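Local coordinates for matrix protein VP40 (Lake Victoria marburgvirus, PDB 5B0V) that drives the assembly and budding of virus particles, existing as a dimer until it reorganises into multimers at the plasma membrane, at residues Pro216-Tyr228 with Phe261-Lys273. Numbering follows the deposited sequence.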
ATOM      1  N   PRO A 216     -16.382   4.869 -19.845  1.00 34.92           N
ATOM      2  CA  PRO A 216     -16.458   6.318 -20.048  1.00 33.69           C
ATOM      3  C   PRO A 216     -15.788   6.721 -21.358  1.00 33.03           C
ATOM      4  O   PRO A 216     -14.914   6.009 -21.849  1.00 31.80           O
ATOM      5  CB  PRO A 216     -15.728   6.883 -18.838  1.00 33.09           C
ATOM      6  CG  PRO A 216     -14.735   5.822 -18.455  1.00 33.75           C
ATOM      7  CD  PRO A 216     -15.274   4.487 -18.934  1.00 34.67           C
ATOM      8  N   PRO A 217     -16.226   7.842 -21.947  1.00 34.03           N
ATOM      9  CA  PRO A 217     -15.616   8.263 -23.193  1.00 33.34           C
ATOM     10  C   PRO A 217     -14.177   8.752 -23.008  1.00 32.28           C
ATOM     11  O   PRO A 217     -13.789   9.232 -21.938  1.00 31.86           O
ATOM     12  CB  PRO A 217     -16.524   9.391 -23.694  1.00 34.13           C
ATOM     13  CG  PRO A 217     -17.417   9.753 -22.559  1.00 35.42           C
ATOM     14  CD  PRO A 217     -17.079   8.895 -21.374  1.00 35.29           C
ATOM     15  N   ILE A 218     -13.411   8.589 -24.072  1.00 31.21           N
ATOM     16  CA  ILE A 218     -11.997   8.847 -24.097  1.00 30.05           C
ATOM     17  C   ILE A 218     -11.812  10.209 -24.722  1.00 30.43           C
ATOM     18  O   ILE A 218     -12.006  10.374 -25.906  1.00 32.04           O
ATOM     19  CB  ILE A 218     -11.293   7.819 -24.978  1.00 29.99           C
ATOM     20  CG1 ILE A 218     -11.708   6.398 -24.539  1.00 29.40           C
ATOM     21  CG2 ILE A 218      -9.784   8.049 -24.956  1.00 30.40           C
ATOM     22  CD1 ILE A 218     -11.429   5.263 -25.503  1.00 29.56           C
ATOM     23  N   VAL A 219     -11.458  11.192 -23.919  1.00 30.35           N
ATOM     24  CA  VAL A 219     -11.157  12.507 -24.428  1.00 29.80           C
ATOM     25  C   VAL A 219      -9.912  12.442 -25.310  1.00 29.38           C
ATOM     26  O   VAL A 219      -8.933  11.774 -25.001  1.00 29.29           O
ATOM     27  CB  VAL A 219     -10.921  13.507 -23.296  1.00 30.40           C
ATOM     28  CG1 VAL A 219     -10.494  14.863 -23.856  1.00 30.81           C
ATOM     29  CG2 VAL A 219     -12.188  13.643 -22.470  1.00 30.86           C
ATOM     30  N   LEU A 220      -9.967  13.181 -26.401  1.00 29.41           N
ATOM     31  CA  LEU A 220      -8.956  13.143 -27.424  1.00 28.67           C
ATOM     32  C   LEU A 220      -8.137  14.405 -27.452  1.00 28.96           C
ATOM     33  O   LEU A 220      -8.604  15.477 -27.044  1.00 29.52           O
ATOM     34  CB  LEU A 220      -9.656  12.981 -28.766  1.00 28.89           C
ATOM     35  CG  LEU A 220     -10.465  11.709 -28.988  1.00 28.49           C
ATOM     36  CD1 LEU A 220     -11.205  11.783 -30.314  1.00 29.82           C
ATOM     37  CD2 LEU A 220      -9.555  10.499 -28.978  1.00 28.43           C
ATOM     38  N   PRO A 221      -6.924  14.304 -27.991  1.00 29.56           N
ATOM     39  CA  PRO A 221      -6.191  15.516 -28.250  1.00 30.77           C
ATOM     40  C   PRO A 221      -6.947  16.450 -29.202  1.00 32.39           C
ATOM     41  O   PRO A 221      -7.899  16.055 -29.885  1.00 32.00           O
ATOM     42  CB  PRO A 221      -4.917  15.031 -28.947  1.00 30.79           C
ATOM     43  CG  PRO A 221      -4.911  13.562 -28.841  1.00 30.05           C
ATOM     44  CD  PRO A 221      -6.331  13.158 -28.685  1.00 29.71           C
ATOM     45  N   THR A 222      -6.512  17.693 -29.223  1.00 33.89           N
ATOM     46  CA  THR A 222      -7.137  18.670 -30.057  1.00 36.16           C
ATOM     47  C   THR A 222      -6.970  18.288 -31.530  1.00 35.67           C
ATOM     48  O   THR A 222      -5.964  17.694 -31.927  1.00 34.21           O
ATOM     49  CB  THR A 222      -6.605  20.093 -29.774  1.00 38.55           C
ATOM     50  OG1 THR A 222      -5.170  20.097 -29.825  1.00 41.07           O
ATOM     51  CG2 THR A 222      -7.084  20.574 -28.381  1.00 38.69           C
ATOM     52  N   VAL A 223      -7.996  18.628 -32.309  1.00 35.13           N
ATOM     53  CA  VAL A 223      -8.030  18.356 -33.720  1.00 34.97           C
ATOM     54  C   VAL A 223      -7.412  19.540 -34.448  1.00 36.21           C
ATOM     55  O   VAL A 223      -7.780  20.685 -34.245  1.00 36.23           O
ATOM     56  CB  VAL A 223      -9.467  18.130 -34.197  1.00 34.48           C
ATOM     57  CG1 VAL A 223      -9.516  17.956 -35.700  1.00 35.01           C
ATOM     58  CG2 VAL A 223     -10.068  16.933 -33.481  1.00 33.50           C
ATOM     59  N   LYS A 224      -6.451  19.240 -35.294  1.00 37.80           N
ATOM     60  CA  LYS A 224      -5.720  20.251 -36.009  1.00 39.75           C
ATOM     61  C   LYS A 224      -6.669  21.055 -36.877  1.00 41.62           C
ATOM     62  O   LYS A 224      -7.544  20.479 -37.524  1.00 41.83           O
ATOM     63  CB  LYS A 224      -4.672  19.581 -36.899  1.00 40.86           C
ATOM     64  CG  LYS A 224      -3.498  18.951 -36.160  1.00 40.24           C
ATOM     65  CD  LYS A 224      -2.416  18.550 -37.154  1.00 41.39           C
ATOM     66  CE  LYS A 224      -1.212  17.950 -36.460  1.00 41.48           C
ATOM     67  NZ  LYS A 224      -0.415  17.113 -37.393  1.00 42.50           N
ATOM     68  N   LYS A 225      -6.485  22.376 -36.913  1.00 44.45           N
ATOM     69  CA  LYS A 225      -7.294  23.257 -37.784  1.00 46.24           C
ATOM     70  C   LYS A 225      -7.269  22.694 -39.205  1.00 48.47           C
ATOM     71  O   LYS A 225      -8.308  22.508 -39.830  1.00 48.15           O
ATOM     72  N   GLN A 226      -6.082  22.346 -39.683  1.00 51.05           N
ATOM     73  CA  GLN A 226      -5.929  21.778 -41.022  1.00 52.18           C
ATOM     74  C   GLN A 226      -6.888  20.627 -41.372  1.00 50.57           C
ATOM     75  O   GLN A 226      -7.129  20.367 -42.552  1.00 51.82           O
ATOM     76  CB  GLN A 226      -4.480  21.330 -41.242  1.00 53.55           C
ATOM     77  N   ALA A 227      -7.426  19.934 -40.369  1.00 49.00           N
ATOM     78  CA  ALA A 227      -8.260  18.762 -40.632  1.00 47.99           C
ATOM     79  C   ALA A 227      -9.715  19.047 -40.898  1.00 48.16           C
ATOM     80  O   ALA A 227     -10.421  18.170 -41.382  1.00 49.50           O
ATOM     81  CB  ALA A 227      -8.151  17.778 -39.473  1.00 46.97           C
ATOM     82  N   TYR A 228     -10.186  20.244 -40.571  1.00 49.36           N
ATOM     83  CA  TYR A 228     -11.577  20.638 -40.844  1.00 48.84           C
ATOM     84  C   TYR A 228     -11.555  22.064 -41.455  1.00 51.14           C
ATOM     85  O   TYR A 228     -12.170  23.008 -40.945  1.00 48.12           O
ATOM     86  CB  TYR A 228     -12.443  20.490 -39.561  1.00 46.69           C
ATOM     87  CG  TYR A 228     -12.049  21.371 -38.353  1.00 44.67           C
ATOM     88  CD1 TYR A 228     -11.046  20.990 -37.477  1.00 42.86           C
ATOM     89  CD2 TYR A 228     -12.716  22.560 -38.085  1.00 43.64           C
ATOM     90  CE1 TYR A 228     -10.720  21.771 -36.386  1.00 42.34           C
ATOM     91  CE2 TYR A 228     -12.395  23.338 -36.991  1.00 42.50           C
ATOM     92  CZ  TYR A 228     -11.390  22.942 -36.156  1.00 41.92           C
ATOM     93  OH  TYR A 228     -11.039  23.702 -35.072  1.00 41.44           O
ATOM     94  N   PHE A 261      -5.909  -0.828 -22.703  1.00 23.49           N
ATOM     95  CA  PHE A 261      -6.019  -0.728 -24.145  1.00 23.87           C
ATOM     96  C   PHE A 261      -5.576   0.625 -24.614  1.00 23.65           C
ATOM     97  O   PHE A 261      -5.589   1.607 -23.844  1.00 23.04           O
ATOM     98  CB  PHE A 261      -7.450  -0.982 -24.539  1.00 23.99           C
ATOM     99  CG  PHE A 261      -7.939  -2.308 -24.058  1.00 24.57           C
ATOM    100  CD1 PHE A 261      -8.262  -2.513 -22.720  1.00 24.08           C
ATOM    101  CD2 PHE A 261      -8.000  -3.377 -24.928  1.00 25.31           C
ATOM    102  CE1 PHE A 261      -8.684  -3.763 -22.288  1.00 24.53           C
ATOM    103  CE2 PHE A 261      -8.418  -4.613 -24.501  1.00 25.50           C
ATOM    104  CZ  PHE A 261      -8.756  -4.807 -23.189  1.00 25.10           C
ATOM    105  N   ARG A 262      -5.186   0.672 -25.880  1.00 24.09           N
ATOM    106  CA  ARG A 262      -4.728   1.916 -26.482  1.00 24.14           C
ATOM    107  C   ARG A 262      -5.245   2.121 -27.919  1.00 24.22           C
ATOM    108  O   ARG A 262      -5.616   1.167 -28.594  1.00 24.31           O
ATOM    109  CB  ARG A 262      -3.210   1.953 -26.413  1.00 24.65           C
ATOM    110  CG  ARG A 262      -2.517   0.917 -27.227  1.00 25.62           C
ATOM    111  CD  ARG A 262      -1.049   1.279 -27.286  1.00 26.49           C
ATOM    112  NE  ARG A 262      -0.302   0.101 -27.731  1.00 27.98           N
ATOM    113  CZ  ARG A 262       0.759  -0.447 -27.152  1.00 28.59           C
ATOM    114  NH1 ARG A 262       1.307   0.067 -26.064  1.00 28.91           N
ATOM    115  NH2 ARG A 262       1.300  -1.515 -27.701  1.00 29.51           N
ATOM    116  N   ILE A 263      -5.277   3.377 -28.362  1.00 24.13           N
ATOM    117  CA  ILE A 263      -5.647   3.715 -29.742  1.00 24.54           C
ATOM    118  C   ILE A 263      -4.630   4.680 -30.318  1.00 25.08           C
ATOM    119  O   ILE A 263      -4.454   5.803 -29.828  1.00 24.51           O
ATOM    120  CB  ILE A 263      -7.022   4.390 -29.847  1.00 24.22           C
ATOM    121  CG1 ILE A 263      -8.100   3.524 -29.241  1.00 24.34           C
ATOM    122  CG2 ILE A 263      -7.393   4.659 -31.303  1.00 24.98           C
ATOM    123  CD1 ILE A 263      -9.394   4.266 -28.992  1.00 24.01           C
ATOM    124  N   SER A 264      -3.962   4.256 -31.377  1.00 26.13           N
ATOM    125  CA  SER A 264      -3.091   5.171 -32.061  1.00 27.03           C
ATOM    126  C   SER A 264      -3.969   6.006 -33.029  1.00 27.07           C
ATOM    127  O   SER A 264      -4.910   5.487 -33.677  1.00 27.17           O
ATOM    128  CB  SER A 264      -1.952   4.435 -32.729  1.00 28.24           C
ATOM    129  OG  SER A 264      -2.365   4.032 -33.995  1.00 29.55           O
ATOM    130  N   LEU A 265      -3.698   7.313 -33.046  1.00 26.80           N
ATOM    131  CA  LEU A 265      -4.514   8.292 -33.751  1.00 26.45           C
ATOM    132  C   LEU A 265      -3.721   8.845 -34.907  1.00 27.42           C
ATOM    133  O   LEU A 265      -2.521   9.009 -34.793  1.00 28.36           O
ATOM    134  CB  LEU A 265      -4.911   9.424 -32.807  1.00 25.61           C
ATOM    135  CG  LEU A 265      -5.761   9.029 -31.595  1.00 24.63           C
ATOM    136  CD1 LEU A 265      -5.855  10.133 -30.565  1.00 24.36           C
ATOM    137  CD2 LEU A 265      -7.153   8.660 -32.022  1.00 24.55           C
ATOM    138  N   PRO A 266      -4.389   9.149 -36.026  1.00 28.12           N
ATOM    139  CA  PRO A 266      -3.688   9.747 -37.162  1.00 29.48           C
ATOM    140  C   PRO A 266      -3.044  11.119 -36.822  1.00 30.02           C
ATOM    141  O   PRO A 266      -3.687  11.970 -36.215  1.00 28.81           O
ATOM    142  CB  PRO A 266      -4.788   9.882 -38.221  1.00 29.46           C
ATOM    143  CG  PRO A 266      -6.073   9.859 -37.478  1.00 28.22           C
ATOM    144  CD  PRO A 266      -5.844   9.033 -36.261  1.00 27.72           C
ATOM    145  N   ALA A 267      -1.772  11.290 -37.172  1.00 31.72           N
ATOM    146  CA  ALA A 267      -1.040  12.497 -36.829  1.00 33.06           C
ATOM    147  C   ALA A 267      -1.506  13.660 -37.677  1.00 34.67           C
ATOM    148  O   ALA A 267      -1.483  14.802 -37.230  1.00 35.21           O
ATOM    149  CB  ALA A 267       0.451  12.305 -37.030  1.00 34.19           C
ATOM    150  N   ASP A 268      -1.927  13.374 -38.897  1.00 35.96           N
ATOM    151  CA  ASP A 268      -2.408  14.422 -39.759  1.00 37.78           C
ATOM    152  C   ASP A 268      -3.645  15.120 -39.206  1.00 36.42           C
ATOM    153  O   ASP A 268      -3.977  16.213 -39.668  1.00 37.96           O
ATOM    154  CB  ASP A 268      -2.677  13.891 -41.184  1.00 40.34           C
ATOM    155  CG  ASP A 268      -3.882  12.921 -41.266  1.00 40.93           C
ATOM    156  OD1 ASP A 268      -4.556  12.675 -40.243  1.00 40.60           O
ATOM    157  OD2 ASP A 268      -4.150  12.419 -42.386  1.00 42.36           O
HETATM  158  N   MSE A 269      -4.312  14.503 -38.228  1.00 34.34           N
HETATM  159  CA  MSE A 269      -5.512  15.071 -37.610  1.00 33.19           C
HETATM  160  C   MSE A 269      -5.403  15.575 -36.187  1.00 32.67           C
HETATM  161  O   MSE A 269      -6.071  16.530 -35.823  1.00 31.77           O
HETATM  162  CB  MSE A 269      -6.534  13.968 -37.597  1.00 32.62           C
HETATM  163  CG  MSE A 269      -7.880  14.505 -37.118  1.00 32.51           C
HETATM  164 SE   MSE A 269      -9.425  13.290 -37.263  1.00 33.21          SE
HETATM  165  CE  MSE A 269      -9.691  13.098 -39.204  1.00 33.68           C
ATOM    166  N   PHE A 270      -4.565  14.931 -35.371  1.00 33.41           N
ATOM    167  CA  PHE A 270      -4.471  15.206 -33.933  1.00 32.57           C
ATOM    168  C   PHE A 270      -3.095  15.703 -33.530  1.00 35.50           C
ATOM    169  O   PHE A 270      -2.054  15.144 -33.923  1.00 36.94           O
ATOM    170  CB  PHE A 270      -4.760  13.952 -33.148  1.00 30.38           C
ATOM    171  CG  PHE A 270      -6.168  13.458 -33.288  1.00 28.55           C
ATOM    172  CD1 PHE A 270      -7.175  13.983 -32.505  1.00 27.39           C
ATOM    173  CD2 PHE A 270      -6.476  12.454 -34.179  1.00 28.19           C
ATOM    174  CE1 PHE A 270      -8.465  13.524 -32.619  1.00 26.62           C
ATOM    175  CE2 PHE A 270      -7.773  11.994 -34.308  1.00 27.46           C
ATOM    176  CZ  PHE A 270      -8.765  12.524 -33.519  1.00 26.74           C
ATOM    177  N   SER A 271      -3.104  16.784 -32.757  1.00 38.11           N
ATOM    178  CA  SER A 271      -1.897  17.438 -32.283  1.00 40.21           C
ATOM    179  C   SER A 271      -1.670  17.071 -30.832  1.00 41.03           C
ATOM    180  O   SER A 271      -2.589  17.055 -30.020  1.00 40.08           O
ATOM    181  CB  SER A 271      -2.029  18.953 -32.419  1.00 40.75           C
ATOM    182  OG  SER A 271      -1.085  19.610 -31.585  1.00 41.42           O
ATOM    183  N   VAL A 272      -0.420  16.799 -30.524  1.00 44.96           N
ATOM    184  CA  VAL A 272       0.015  16.417 -29.206  1.00 46.89           C
ATOM    185  C   VAL A 272       0.615  17.634 -28.476  1.00 51.25           C
ATOM    186  O   VAL A 272       0.989  17.503 -27.310  1.00 54.55           O
ATOM    187  CB  VAL A 272       1.039  15.263 -29.309  1.00 45.71           C
ATOM    188  CG1 VAL A 272       0.388  14.053 -29.943  1.00 43.36           C
ATOM    189  CG2 VAL A 272       2.263  15.683 -30.128  1.00 47.32           C
ATOM    190  N   LYS A 273       0.690  18.795 -29.152  1.00 54.64           N
ATOM    191  CA  LYS A 273       1.114  20.073 -28.544  1.00 58.58           C
ATOM    192  C   LYS A 273       0.550  20.271 -27.127  1.00 61.63           C
ATOM    193  O   LYS A 273       1.307  20.595 -26.210  1.00 62.18           O
ATOM    194  CB  LYS A 273       0.728  21.270 -29.442  1.00 58.91           C
TER
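The ring of F270 meets 216-228 through its CE1 corner, packed obliquely against L220 CD1 (4.0 Å) and V223 CG2 (3.9 Å). Its CG is set opposite the carbonyl carbon (chi1 -66°), which leaves one ring face to L265 CD1, over the centre, and the other to the CG of selenomethionine M269, nearer the rim, both from the ring's own segment. The carbonyl O of P221 comes up to the ring edge, in its plane, 3.4 Å from F270 CD1. P221 CD also reaches toward L265 CD1 (3.6 Å), while L220 CD2 crosses that leucine at a slant; farther along, I218 and I263 touch only through their CD1 methyls. V223 and M269 lie side by side, pointing the same way, with V223 CG1 against M269 CG, and A227 CB closes on the same CG at 4.0 Å.

Backbone bonds flank the ring residue: S271 N donates almost straight to T222 O (3.1 Å), and K224 N to M269 O (2.8 Å). The side chain of K224, extended beyond CG, passes M269 O and brings NZ to the carbonyl O of A267 (2.6 Å), tilted from the carbonyl plane. W193 on P221, and P238 and I242 of helix 237-243 on V223, extend the apolar cluster. The V223-F270 pair is an isolated antiparallel beta bridge, joining the loops that follow strands 218-219 and 260-264, members of two different small antiparallel sheets of the VP40 matrix fold.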